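Local coordinates for cytochrome P450 RhF (Acinetobacter radioresistens, PDB 6RO8), which binds heme and probably acts as a monooxygenase, this chain being the heme domain of a longer class VII P450 that also has iron-sulfur and flavin reductase parts, at residues 112-116 and 379-383; 122-126 and 253-259; 404-410 and 425-431. The contacts are given in a common frame with arbitrary orientation. Numbering follows the deposited sequence.

Contact 1. Residues 112-116 and 379-383; sequences TLVNE and HQCMG. With HEM (protoporphyrin IX containing Fe), chain B; HIS (histidine), chain C.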
loop_
_atom_site.group_PDB
_atom_site.type_symbol
_atom_site.label_atom_id
_atom_site.label_comp_id
_atom_site.label_asym_id
_atom_site.label_seq_id
_atom_site.Cartn_x
_atom_site.Cartn_y
_atom_site.Cartn_z
ATOM N N THR A 112 10.243 11.677 2.727
ATOM C CA THR A 112 10.919 10.402 2.904
ATOM C C THR A 112 11.527 10.000 1.573
ATOM O O THR A 112 12.326 10.744 0.998
ATOM C CB THR A 112 9.943 9.334 3.378
ATOM O OG1 THR A 112 8.850 9.261 2.448
ATOM C CG2 THR A 112 9.411 9.682 4.755
ATOM N N LEU A 113 11.146 8.835 1.069
ATOM C CA LEU A 113 11.480 8.446 -0.292
ATOM C C LEU A 113 10.294 8.579 -1.230
ATOM O O LEU A 113 10.429 9.154 -2.316
ATOM C CB LEU A 113 11.997 7.005 -0.326
ATOM C CG LEU A 113 13.457 6.796 0.070
ATOM C CD1 LEU A 113 13.839 5.336 -0.083
ATOM C CD2 LEU A 113 14.363 7.672 -0.770
ATOM N N VAL A 114 9.123 8.083 -0.821
ATOM C CA VAL A 114 8.018 7.929 -1.762
ATOM C C VAL A 114 7.469 9.285 -2.163
ATOM O O VAL A 114 6.902 9.428 -3.249
ATOM C CB VAL A 114 6.924 7.007 -1.174
ATOM C CG1 VAL A 114 6.117 7.725 -0.091
ATOM C CG2 VAL A 114 6.027 6.417 -2.291
ATOM N N ASN A 115 7.638 10.296 -1.315
ATOM C CA ASN A 115 7.154 11.644 -1.583
ATOM C C ASN A 115 8.283 12.653 -1.729
ATOM O O ASN A 115 8.028 13.865 -1.709
ATOM C CB ASN A 115 6.176 12.102 -0.491
ATOM C CG ASN A 115 6.844 12.335 0.860
ATOM O OD1 ASN A 115 7.940 11.836 1.139
ATOM N ND2 ASN A 115 6.173 13.102 1.711
ATOM N N GLU A 116 9.524 12.190 -1.856
ATOM C CA GLU A 116 10.614 13.102 -2.152
ATOM C C GLU A 116 10.654 13.371 -3.646
ATOM O O GLU A 116 10.291 12.531 -4.465
ATOM C CB GLU A 116 11.959 12.562 -1.673
ATOM C CG GLU A 116 13.119 13.553 -1.862
ATOM C CD GLU A 116 12.964 14.830 -1.059
ATOM O OE1 GLU A 116 13.487 14.893 0.070
ATOM O OE2 GLU A 116 12.330 15.775 -1.565
ATOM N N HIS A 379 9.770 6.100 -8.583
ATOM C CA HIS A 379 9.362 5.767 -7.225
ATOM C C HIS A 379 8.829 4.343 -7.103
ATOM O O HIS A 379 8.275 3.986 -6.052
ATOM C CB HIS A 379 8.306 6.754 -6.727
ATOM C CG HIS A 379 8.830 8.136 -6.477
ATOM N ND1 HIS A 379 9.332 8.538 -5.257
ATOM C CD2 HIS A 379 8.925 9.213 -7.293
ATOM C CE1 HIS A 379 9.712 9.799 -5.334
ATOM N NE2 HIS A 379 9.483 10.228 -6.560
ATOM N N GLN A 380 9.000 3.518 -8.135
ATOM C CA GLN A 380 8.474 2.159 -8.091
ATOM C C GLN A 380 8.912 1.432 -6.827
ATOM O O GLN A 380 10.068 1.511 -6.410
ATOM C CB GLN A 380 8.915 1.357 -9.302
ATOM C CG GLN A 380 8.172 0.047 -9.357
ATOM C CD GLN A 380 8.827 -0.948 -10.250
ATOM O OE1 GLN A 380 9.937 -1.414 -9.978
ATOM N NE2 GLN A 380 8.133 -1.311 -11.321
ATOM N N CYS A 381 7.961 0.716 -6.232
ATOM C CA CYS A 381 8.088 0.215 -4.874
ATOM C C CYS A 381 9.394 -0.551 -4.658
ATOM O O CYS A 381 9.695 -1.517 -5.368
ATOM C CB CYS A 381 6.901 -0.689 -4.578
ATOM S SG CYS A 381 7.190 -1.541 -3.075
ATOM N N MET A 382 10.166 -0.129 -3.657
ATOM C CA MET A 382 11.439 -0.792 -3.394
ATOM C C MET A 382 11.272 -2.141 -2.710
ATOM O O MET A 382 12.181 -2.975 -2.793
ATOM C CB MET A 382 12.348 0.086 -2.532
ATOM C CG MET A 382 13.058 1.149 -3.326
ATOM S SD MET A 382 14.006 2.259 -2.270
ATOM C CE MET A 382 15.569 1.391 -2.100
ATOM N N GLY A 383 10.135 -2.372 -2.057
ATOM C CA GLY A 383 9.929 -3.585 -1.294
ATOM C C GLY A 383 9.003 -4.552 -2.004
ATOM O O GLY A 383 8.498 -5.500 -1.378
HETATM C CHA HEM B . 6.889 2.813 -3.105
HETATM C CHB HEM B . 3.056 -0.186 -3.141
HETATM C CHC HEM B . 5.207 -3.132 0.095
HETATM C CHD HEM B . 8.787 0.134 0.446
HETATM C C1A HEM B . 5.652 2.280 -3.394
HETATM C C2A HEM B . 4.641 2.838 -4.274
HETATM C C3A HEM B . 3.595 2.018 -4.282
HETATM C C4A HEM B . 3.880 0.898 -3.402
HETATM C CMA HEM B . 2.304 2.246 -5.097
HETATM C CAA HEM B . 4.753 4.150 -5.083
HETATM C CBA HEM B . 5.156 3.768 -6.494
HETATM C CGA HEM B . 5.380 4.981 -7.354
HETATM O O1A HEM B . 5.189 6.121 -6.863
HETATM O O2A HEM B . 5.754 4.793 -8.536
HETATM C C1B HEM B . 3.338 -1.274 -2.350
HETATM C C2B HEM B . 2.549 -2.488 -2.273
HETATM C C3B HEM B . 3.135 -3.303 -1.363
HETATM C C4B HEM B . 4.319 -2.629 -0.845
HETATM C CMB HEM B . 1.265 -2.728 -3.114
HETATM C CAB HEM B . 2.738 -4.725 -0.903
HETATM C CBB HEM B . 1.822 -5.497 -1.487
HETATM C C1C HEM B . 6.372 -2.508 0.483
HETATM C C2C HEM B . 7.343 -2.968 1.461
HETATM C C3C HEM B . 8.327 -2.042 1.532
HETATM C C4C HEM B . 8.011 -0.985 0.614
HETATM C CMC HEM B . 7.218 -4.296 2.239
HETATM C CAC HEM B . 9.623 -1.974 2.386
HETATM C CBC HEM B . 9.950 -2.909 3.279
HETATM C C1D HEM B . 8.587 1.152 -0.452
HETATM C C2D HEM B . 9.439 2.305 -0.624
HETATM C C3D HEM B . 8.930 3.040 -1.606
HETATM C C4D HEM B . 7.725 2.384 -2.099
HETATM C CMD HEM B . 10.714 2.641 0.180
HETATM C CAD HEM B . 9.532 4.380 -2.089
HETATM C CBD HEM B . 10.581 4.183 -3.174
HETATM C CGD HEM B . 10.778 5.488 -3.912
HETATM O O1D HEM B . 10.117 6.482 -3.545
HETATM O O2D HEM B . 11.584 5.547 -4.874
HETATM N NA HEM B . 5.144 1.108 -2.872
HETATM N NB HEM B . 4.403 -1.397 -1.469
HETATM N NC HEM B . 6.820 -1.292 -0.004
HETATM N ND HEM B . 7.552 1.231 -1.371
HETATM FE FE HEM B . 5.996 -0.113 -1.410
HETATM N N HIS C . 2.397 3.525 2.454
HETATM C CA HIS C . 2.367 2.852 1.161
HETATM C C HIS C . 2.694 1.368 1.303
HETATM O O HIS C . 2.830 0.670 0.289
HETATM C CB HIS C . 3.345 3.514 0.189
HETATM C CG HIS C . 4.645 3.910 0.816
HETATM N ND1 HIS C . 5.867 3.546 0.289
HETATM C CD2 HIS C . 4.915 4.637 1.926
HETATM C CE1 HIS C . 6.833 4.033 1.049
HETATM N NE2 HIS C . 6.282 4.699 2.048
HETATM O OXT HIS C . 2.825 0.855 2.415
HETATM O O HOH W 1 5.002 1.226 0.177
#
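A heme propionate is wedged between these two loops and shared by both. H379 ND1 donates to HEM O1D (2.8 Å), and that same propionate oxygen lies 3.0 Å from L113 O and 3.1 Å from V114 CA. The loops also meet directly, the main chain of 112-116 bending its carbonyls about the imidazole. E116 O lies 2.9 Å and L113 O 3.2 Å from H379 CE1, both at the ring edge, while V114 O sits 3.3 Å from H379 ND1 at an angle too poor for a hydrogen bond. A type I turn from L113 to E116, closed by E116 N to L113 O (3.2 Å), gathers these oxygens, and N115 OD1 ties back to T112 N at 2.8 Å. Residues 379-383 belong to the cysteine-ligand loop, the P450 signature that begins at F374 and runs into helix 384-401. Here C381 SG binds HEM FE at 2.5 Å, and on the opposite face the O of water 1 binds HEM FE at 2.3 Å. G383, the N-cap of that helix, passes with its CA 3.6 Å from HEM C3C; a CB there would collide with the porphyrin. Beside the propionate, L113 CD1 packs on M382 SD (3.8 Å), a small apolar patch linking the B-C loop to the proximal side. V114 turns its side chain away from 379-383 and instead brings CG1 to 3.7 Å from NE2 of the bound histidine, on the water's side of the heme. R126 and R322 also hydrogen-bond to the heme.

Contact 2. Residues 122-126 and 253-259; sequences MERRR and EVVTDNY. With HEM (protoporphyrin IX containing Fe), chain B.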
loop_
_atom_site.group_PDB
_atom_site.type_symbol
_atom_site.label_atom_id
_atom_site.label_comp_id
_atom_site.label_asym_id
_atom_site.label_seq_id
_atom_site.Cartn_x
_atom_site.Cartn_y
_atom_site.Cartn_z
ATOM N N MET A 122 15.830 12.637 -4.474
ATOM C CA MET A 122 15.074 11.399 -4.507
ATOM C C MET A 122 15.954 10.225 -4.951
ATOM O O MET A 122 16.101 9.239 -4.219
ATOM C CB MET A 122 13.863 11.619 -5.416
ATOM C CG MET A 122 13.204 10.453 -6.053
ATOM S SD MET A 122 12.922 8.951 -5.119
ATOM C CE MET A 122 13.003 7.797 -6.471
ATOM N N GLU A 123 16.599 10.331 -6.115
ATOM C CA GLU A 123 17.424 9.221 -6.598
ATOM C C GLU A 123 18.737 9.073 -5.829
ATOM O O GLU A 123 19.153 7.953 -5.542
ATOM C CB GLU A 123 17.731 9.374 -8.086
ATOM C CG GLU A 123 16.645 8.882 -9.031
ATOM C CD GLU A 123 16.199 7.448 -8.788
ATOM O OE1 GLU A 123 16.872 6.707 -8.055
ATOM O OE2 GLU A 123 15.163 7.053 -9.349
ATOM N N ARG A 124 19.432 10.176 -5.541
ATOM C CA ARG A 124 20.619 10.117 -4.689
ATOM C C ARG A 124 20.325 9.365 -3.401
ATOM O O ARG A 124 21.089 8.482 -3.004
ATOM C CB ARG A 124 21.115 11.521 -4.356
ATOM C CG ARG A 124 22.564 11.763 -4.652
ATOM C CD ARG A 124 22.947 13.160 -4.235
ATOM N NE ARG A 124 22.567 14.160 -5.222
ATOM C CZ ARG A 124 22.333 15.441 -4.941
ATOM N NH1 ARG A 124 22.443 15.885 -3.694
ATOM N NH2 ARG A 124 22.010 16.289 -5.909
ATOM N N ARG A 125 19.209 9.687 -2.745
ATOM C CA ARG A 125 18.827 8.979 -1.526
ATOM C C ARG A 125 18.467 7.526 -1.819
ATOM O O ARG A 125 18.895 6.612 -1.106
ATOM C CB ARG A 125 17.662 9.701 -0.856
ATOM C CG ARG A 125 17.473 9.351 0.595
ATOM C CD ARG A 125 16.360 10.191 1.181
ATOM N NE ARG A 125 16.714 11.604 1.244
ATOM C CZ ARG A 125 15.835 12.586 1.424
ATOM N NH1 ARG A 125 14.546 12.302 1.554
ATOM N NH2 ARG A 125 16.245 13.851 1.483
ATOM N N ARG A 126 17.676 7.287 -2.868
ATOM C CA ARG A 126 17.368 5.917 -3.253
ATOM C C ARG A 126 18.631 5.179 -3.674
ATOM O O ARG A 126 18.977 4.141 -3.096
ATOM C CB ARG A 126 16.331 5.895 -4.381
ATOM C CG ARG A 126 16.019 4.477 -4.849
ATOM C CD ARG A 126 14.806 4.398 -5.761
ATOM N NE ARG A 126 14.523 3.003 -6.108
ATOM C CZ ARG A 126 13.320 2.515 -6.420
ATOM N NH1 ARG A 126 12.254 3.311 -6.439
ATOM N NH2 ARG A 126 13.184 1.224 -6.720
ATOM N N GLU A 253 23.973 15.600 4.063
ATOM C CA GLU A 253 23.308 16.380 3.028
ATOM C C GLU A 253 22.092 15.635 2.477
ATOM O O GLU A 253 20.996 16.198 2.402
ATOM C CB GLU A 253 24.291 16.688 1.910
ATOM C CG GLU A 253 23.928 17.860 1.051
ATOM C CD GLU A 253 23.073 17.502 -0.149
ATOM O OE1 GLU A 253 22.350 16.479 -0.159
ATOM O OE2 GLU A 253 23.166 18.266 -1.129
ATOM N N VAL A 254 22.269 14.366 2.097
ATOM C CA VAL A 254 21.304 13.630 1.288
ATOM C C VAL A 254 20.351 12.878 2.198
ATOM O O VAL A 254 19.129 13.023 2.104
ATOM C CB VAL A 254 22.047 12.669 0.340
ATOM C CG1 VAL A 254 21.078 11.758 -0.411
ATOM C CG2 VAL A 254 22.924 13.454 -0.619
ATOM N N VAL A 255 20.920 12.037 3.052
ATOM C CA VAL A 255 20.158 11.258 4.017
ATOM C C VAL A 255 20.123 12.117 5.277
ATOM O O VAL A 255 20.982 12.020 6.154
ATOM C CB VAL A 255 20.780 9.882 4.240
ATOM C CG1 VAL A 255 20.123 9.128 5.376
ATOM C CG2 VAL A 255 20.698 9.092 2.948
ATOM N N THR A 256 19.144 13.023 5.327
ATOM C CA THR A 256 19.048 14.086 6.318
ATOM C C THR A 256 18.454 13.578 7.624
ATOM O O THR A 256 17.833 12.512 7.692
ATOM C CB THR A 256 18.178 15.223 5.790
ATOM O OG1 THR A 256 16.801 14.832 5.859
ATOM C CG2 THR A 256 18.537 15.536 4.356
ATOM N N ASP A 257 18.624 14.380 8.672
ATOM C CA ASP A 257 18.109 13.974 9.971
ATOM C C ASP A 257 16.589 13.955 9.980
ATOM O O ASP A 257 15.983 13.052 10.568
ATOM C CB ASP A 257 18.644 14.891 11.070
ATOM C CG ASP A 257 18.589 14.242 12.446
ATOM O OD1 ASP A 257 17.860 13.232 12.624
ATOM O OD2 ASP A 257 19.285 14.740 13.356
ATOM N N ASN A 258 15.950 14.937 9.341
ATOM C CA ASN A 258 14.495 14.889 9.234
ATOM C C ASN A 258 14.053 13.701 8.404
ATOM O O ASN A 258 13.048 13.052 8.721
ATOM C CB ASN A 258 13.931 16.157 8.610
ATOM C CG ASN A 258 12.439 16.047 8.381
ATOM O OD1 ASN A 258 11.981 15.612 7.305
ATOM N ND2 ASN A 258 11.667 16.411 9.394
ATOM N N TYR A 259 14.773 13.415 7.318
ATOM C CA TYR A 259 14.441 12.225 6.550
ATOM C C TYR A 259 14.500 10.993 7.435
ATOM O O TYR A 259 13.664 10.094 7.312
ATOM C CB TYR A 259 15.368 12.059 5.348
ATOM C CG TYR A 259 15.284 10.654 4.818
ATOM C CD1 TYR A 259 14.216 10.257 4.016
ATOM C CD2 TYR A 259 16.238 9.701 5.172
ATOM C CE1 TYR A 259 14.128 8.959 3.553
ATOM C CE2 TYR A 259 16.156 8.416 4.732
ATOM C CZ TYR A 259 15.106 8.037 3.921
ATOM O OH TYR A 259 15.057 6.734 3.495
HETATM C CHA HEM B . 6.889 2.813 -3.105
HETATM C CHB HEM B . 3.056 -0.186 -3.141
HETATM C CHC HEM B . 5.207 -3.132 0.095
HETATM C CHD HEM B . 8.787 0.134 0.446
HETATM C C1A HEM B . 5.652 2.280 -3.394
HETATM C C2A HEM B . 4.641 2.838 -4.274
HETATM C C3A HEM B . 3.595 2.018 -4.282
HETATM C C4A HEM B . 3.880 0.898 -3.402
HETATM C CMA HEM B . 2.304 2.246 -5.097
HETATM C CAA HEM B . 4.753 4.150 -5.083
HETATM C CBA HEM B . 5.156 3.768 -6.494
HETATM C CGA HEM B . 5.380 4.981 -7.354
HETATM O O1A HEM B . 5.189 6.121 -6.863
HETATM O O2A HEM B . 5.754 4.793 -8.536
HETATM C C1B HEM B . 3.338 -1.274 -2.350
HETATM C C2B HEM B . 2.549 -2.488 -2.273
HETATM C C3B HEM B . 3.135 -3.303 -1.363
HETATM C C4B HEM B . 4.319 -2.629 -0.845
HETATM C CMB HEM B . 1.265 -2.728 -3.114
HETATM C CAB HEM B . 2.738 -4.725 -0.903
HETATM C CBB HEM B . 1.822 -5.497 -1.487
HETATM C C1C HEM B . 6.372 -2.508 0.483
HETATM C C2C HEM B . 7.343 -2.968 1.461
HETATM C C3C HEM B . 8.327 -2.042 1.532
HETATM C C4C HEM B . 8.011 -0.985 0.614
HETATM C CMC HEM B . 7.218 -4.296 2.239
HETATM C CAC HEM B . 9.623 -1.974 2.386
HETATM C CBC HEM B . 9.950 -2.909 3.279
HETATM C C1D HEM B . 8.587 1.152 -0.452
HETATM C C2D HEM B . 9.439 2.305 -0.624
HETATM C C3D HEM B . 8.930 3.040 -1.606
HETATM C C4D HEM B . 7.725 2.384 -2.099
HETATM C CMD HEM B . 10.714 2.641 0.180
HETATM C CAD HEM B . 9.532 4.380 -2.089
HETATM C CBD HEM B . 10.581 4.183 -3.174
HETATM C CGD HEM B . 10.778 5.488 -3.912
HETATM O O1D HEM B . 10.117 6.482 -3.545
HETATM O O2D HEM B . 11.584 5.547 -4.874
HETATM N NA HEM B . 5.144 1.108 -2.872
HETATM N NB HEM B . 4.403 -1.397 -1.469
HETATM N NC HEM B . 6.820 -1.292 -0.004
HETATM N ND HEM B . 7.552 1.231 -1.371
HETATM FE FE HEM B . 5.996 -0.113 -1.410
HETATM O O HOH W 1 5.002 1.226 0.177
#
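The heme propionate site extends outward here along helix 121-127, the C helix, which reaches the cofactor with R126 and M122 and the start of helix 257-270 with their neighbours. R126 NH1 donates to HEM O2D at 2.8 Å, and M122 CE lies 3.1 Å from HEM O2D. R125, one residue earlier than R126, points to 253-259 instead: its NE gives V254 O a hydrogen bond of 2.9 Å, and NH2 adds a weak one to V254 O at 3.1 Å. R125 CD sits over the face of the Y259 ring, 3.5 Å from its centroid, a CH-pi contact. The R125 charge has a further partner, E116, in a salt bridge. Helix 257-270 is probably the first part of the long P450 helix that crosses the heme; T256 N-caps it, OG1 accepting from Y259 N at 2.9 Å. Farther out, R124 stretches over V254, its CD 3.6 Å from V254 CG2, so that R124 NH1 and E253 OE2 form a long salt bridge of 3.6 Å.

Contact 3. Residues 404-410 and 425-431; sequences DLKLCEQ and ALWTEWQ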
loop_
_atom_site.group_PDB
_atom_site.type_symbol
_atom_site.label_atom_id
_atom_site.label_comp_id
_atom_site.label_asym_id
_atom_site.label_seq_id
_atom_site.Cartn_x
_atom_site.Cartn_y
_atom_site.Cartn_z
ATOM N N ASP A 404 -8.380 -28.151 1.557
ATOM C CA ASP A 404 -9.825 -27.951 1.551
ATOM C C ASP A 404 -10.227 -26.589 2.115
ATOM O O ASP A 404 -11.414 -26.359 2.356
ATOM C CB ASP A 404 -10.537 -29.081 2.314
ATOM C CG ASP A 404 -10.280 -29.052 3.816
ATOM O OD1 ASP A 404 -9.133 -28.792 4.234
ATOM O OD2 ASP A 404 -11.235 -29.302 4.586
ATOM N N LEU A 405 -9.265 -25.691 2.328
ATOM C CA LEU A 405 -9.554 -24.338 2.777
ATOM C C LEU A 405 -10.621 -23.687 1.910
ATOM O O LEU A 405 -10.533 -23.720 0.680
ATOM C CB LEU A 405 -8.277 -23.500 2.716
ATOM C CG LEU A 405 -8.303 -22.278 3.609
ATOM C CD1 LEU A 405 -8.372 -22.895 4.939
ATOM C CD2 LEU A 405 -7.041 -21.471 3.461
ATOM N N LYS A 406 -11.626 -23.087 2.555
ATOM C CA LYS A 406 -12.670 -22.346 1.852
ATOM C C LYS A 406 -13.072 -21.124 2.666
ATOM O O LYS A 406 -12.942 -21.106 3.892
ATOM C CB LYS A 406 -13.924 -23.195 1.568
ATOM C CG LYS A 406 -14.510 -23.985 2.749
ATOM C CD LYS A 406 -15.210 -25.247 2.238
ATOM C CE LYS A 406 -14.310 -26.450 2.325
ATOM N NZ LYS A 406 -14.579 -27.513 1.331
ATOM N N LEU A 407 -13.572 -20.103 1.977
ATOM C CA LEU A 407 -14.105 -18.938 2.670
ATOM C C LEU A 407 -15.413 -19.298 3.367
ATOM O O LEU A 407 -16.234 -20.041 2.824
ATOM C CB LEU A 407 -14.341 -17.794 1.682
ATOM C CG LEU A 407 -13.100 -17.117 1.092
ATOM C CD1 LEU A 407 -13.458 -16.352 -0.197
ATOM C CD2 LEU A 407 -12.437 -16.194 2.120
ATOM N N CYS A 408 -15.597 -18.799 4.587
ATOM C CA CYS A 408 -16.928 -18.841 5.178
ATOM C C CYS A 408 -17.820 -17.757 4.582
ATOM O O CYS A 408 -17.344 -16.750 4.055
ATOM C CB CYS A 408 -16.882 -18.649 6.697
ATOM S SG CYS A 408 -15.717 -19.642 7.669
ATOM N N GLU A 409 -19.133 -17.975 4.670
ATOM C CA GLU A 409 -20.075 -16.901 4.393
ATOM C C GLU A 409 -19.837 -15.781 5.391
ATOM O O GLU A 409 -19.785 -16.021 6.601
ATOM C CB GLU A 409 -21.514 -17.397 4.486
ATOM C CG GLU A 409 -21.798 -18.567 3.575
ATOM C CD GLU A 409 -23.205 -19.105 3.738
ATOM O OE1 GLU A 409 -24.015 -18.452 4.431
ATOM O OE2 GLU A 409 -23.493 -20.194 3.192
ATOM N N GLN A 410 -19.650 -14.566 4.885
ATOM C CA GLN A 410 -19.344 -13.446 5.756
ATOM C C GLN A 410 -19.578 -12.157 4.990
ATOM O O GLN A 410 -19.525 -12.131 3.758
ATOM C CB GLN A 410 -17.898 -13.504 6.265
ATOM C CG GLN A 410 -16.857 -13.308 5.163
ATOM C CD GLN A 410 -15.530 -13.988 5.463
ATOM O OE1 GLN A 410 -14.711 -13.469 6.229
ATOM N NE2 GLN A 410 -15.306 -15.149 4.848
ATOM N N ALA A 425 -11.485 -8.661 8.102
ATOM C CA ALA A 425 -11.463 -10.052 8.508
ATOM C C ALA A 425 -11.444 -10.943 7.273
ATOM O O ALA A 425 -11.859 -10.534 6.181
ATOM C CB ALA A 425 -12.674 -10.389 9.389
ATOM N N LEU A 426 -10.943 -12.172 7.452
ATOM C CA LEU A 426 -10.939 -13.194 6.402
ATOM C C LEU A 426 -11.334 -14.522 7.062
ATOM O O LEU A 426 -10.484 -15.343 7.417
ATOM C CB LEU A 426 -9.577 -13.280 5.704
ATOM C CG LEU A 426 -9.594 -13.975 4.336
ATOM C CD1 LEU A 426 -10.419 -13.195 3.309
ATOM C CD2 LEU A 426 -8.190 -14.254 3.807
ATOM N N TRP A 427 -12.637 -14.738 7.228
ATOM C CA TRP A 427 -13.122 -15.928 7.920
ATOM C C TRP A 427 -13.150 -17.135 6.984
ATOM O O TRP A 427 -13.563 -17.049 5.824
ATOM C CB TRP A 427 -14.503 -15.664 8.527
ATOM C CG TRP A 427 -14.376 -15.042 9.877
ATOM C CD1 TRP A 427 -14.594 -13.738 10.206
ATOM C CD2 TRP A 427 -13.949 -15.693 11.082
ATOM N NE1 TRP A 427 -14.342 -13.539 11.546
ATOM C CE2 TRP A 427 -13.950 -14.727 12.104
ATOM C CE3 TRP A 427 -13.584 -17.003 11.397
ATOM C CZ2 TRP A 427 -13.592 -15.028 13.411
ATOM C CZ3 TRP A 427 -13.222 -17.298 12.695
ATOM C CH2 TRP A 427 -13.229 -16.318 13.685
ATOM N N THR A 428 -12.726 -18.273 7.510
ATOM C CA THR A 428 -12.255 -19.360 6.670
ATOM C C THR A 428 -12.320 -20.666 7.453
ATOM O O THR A 428 -12.151 -20.671 8.676
ATOM C CB THR A 428 -10.835 -19.043 6.194
ATOM O OG1 THR A 428 -10.298 -20.155 5.481
ATOM C CG2 THR A 428 -9.971 -18.759 7.360
ATOM N N GLU A 429 -12.595 -21.768 6.750
ATOM C CA GLU A 429 -12.908 -23.028 7.414
ATOM C C GLU A 429 -12.349 -24.216 6.641
ATOM O O GLU A 429 -12.025 -24.113 5.455
ATOM C CB GLU A 429 -14.414 -23.221 7.566
ATOM C CG GLU A 429 -15.187 -23.079 6.268
ATOM C CD GLU A 429 -16.686 -23.189 6.478
ATOM O OE1 GLU A 429 -17.112 -23.251 7.650
ATOM O OE2 GLU A 429 -17.435 -23.219 5.476
ATOM N N TRP A 430 -12.273 -25.363 7.322
ATOM C CA TRP A 430 -11.723 -26.597 6.744
ATOM C C TRP A 430 -12.040 -27.786 7.655
ATOM O O TRP A 430 -12.853 -27.685 8.582
ATOM C CB TRP A 430 -10.219 -26.472 6.523
ATOM C CG TRP A 430 -9.371 -26.328 7.787
ATOM C CD1 TRP A 430 -8.553 -27.276 8.332
ATOM C CD2 TRP A 430 -9.217 -25.155 8.611
ATOM N NE1 TRP A 430 -7.916 -26.778 9.445
ATOM C CE2 TRP A 430 -8.311 -25.481 9.642
ATOM C CE3 TRP A 430 -9.770 -23.871 8.585
ATOM C CZ2 TRP A 430 -7.937 -24.564 10.628
ATOM C CZ3 TRP A 430 -9.406 -22.965 9.574
ATOM C CH2 TRP A 430 -8.497 -23.315 10.576
ATOM N N GLN A 431 -11.379 -28.916 7.387
ATOM C CA GLN A 431 -11.512 -30.149 8.172
ATOM C C GLN A 431 -11.124 -29.963 9.639
ATOM O O GLN A 431 -10.015 -30.328 10.050
ATOM C CB GLN A 431 -10.649 -31.257 7.575
ATOM C CG GLN A 431 -10.780 -32.598 8.311
ATOM C CD GLN A 431 -9.437 -33.295 8.528
ATOM O OE1 GLN A 431 -9.037 -34.164 7.748
ATOM N NE2 GLN A 431 -8.733 -32.905 9.591
#
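Q410 takes the p rotamer at chi1 and folds its amide back across to the partner strand: OE1 accepts from W427 N (2.6 Å), while NE2 donates to W427 O (2.8 Å) and to C408 O (2.7 Å). The side chain thus prolongs the pairing past the last backbone bond, C408 N to W427 O. K406 and E429 are a hydrogen-bonded antiparallel pair, and both take p at chi1, which lays K406 CG 3.7 Å from E429 CG. These strands, with 160-162 beyond 427-429, make the small three-stranded sheet near the C-terminal end of the heme domain. On the face of the L407-T428 pair, L407 (m, t) puts CD2 3.8 Å from L426 CD1, against helix 273-288, and T428 (t) donates OG1 to K406 O at 3.2 Å. L405 CD1 meets W430 CE3 at 4.0 Å; the p rotamer of W430 leads its ring away, where NE1 hydrogen-bonds to the backbone O of I156. D404 (p) accepts weakly at OD2 from Q431 N, 2.8 Å.

Contacts 1 and 2 are neighbours, their centres 12 Å apart, and both end on the heme; contact 3 stands on the far side of the chain's centre, about 35 Å from contact 1 and 45 Å from contact 2, centre to centre. Contact 1 is buried, and its two loops share a heme propionate as well as touching each other directly. Contact 2, nested within the chain loop that contact 1 closes, is partly buried, its R124-E253 pair lying toward the surface. They meet through R126 NH1 to Q380 O (2.8 Å) and the salt bridge R125 NH1 to E116 OE1 (3.2 Å). In peripheral contact 3, backbone ladder and side-chain bonds replace the arginine and heme interactions.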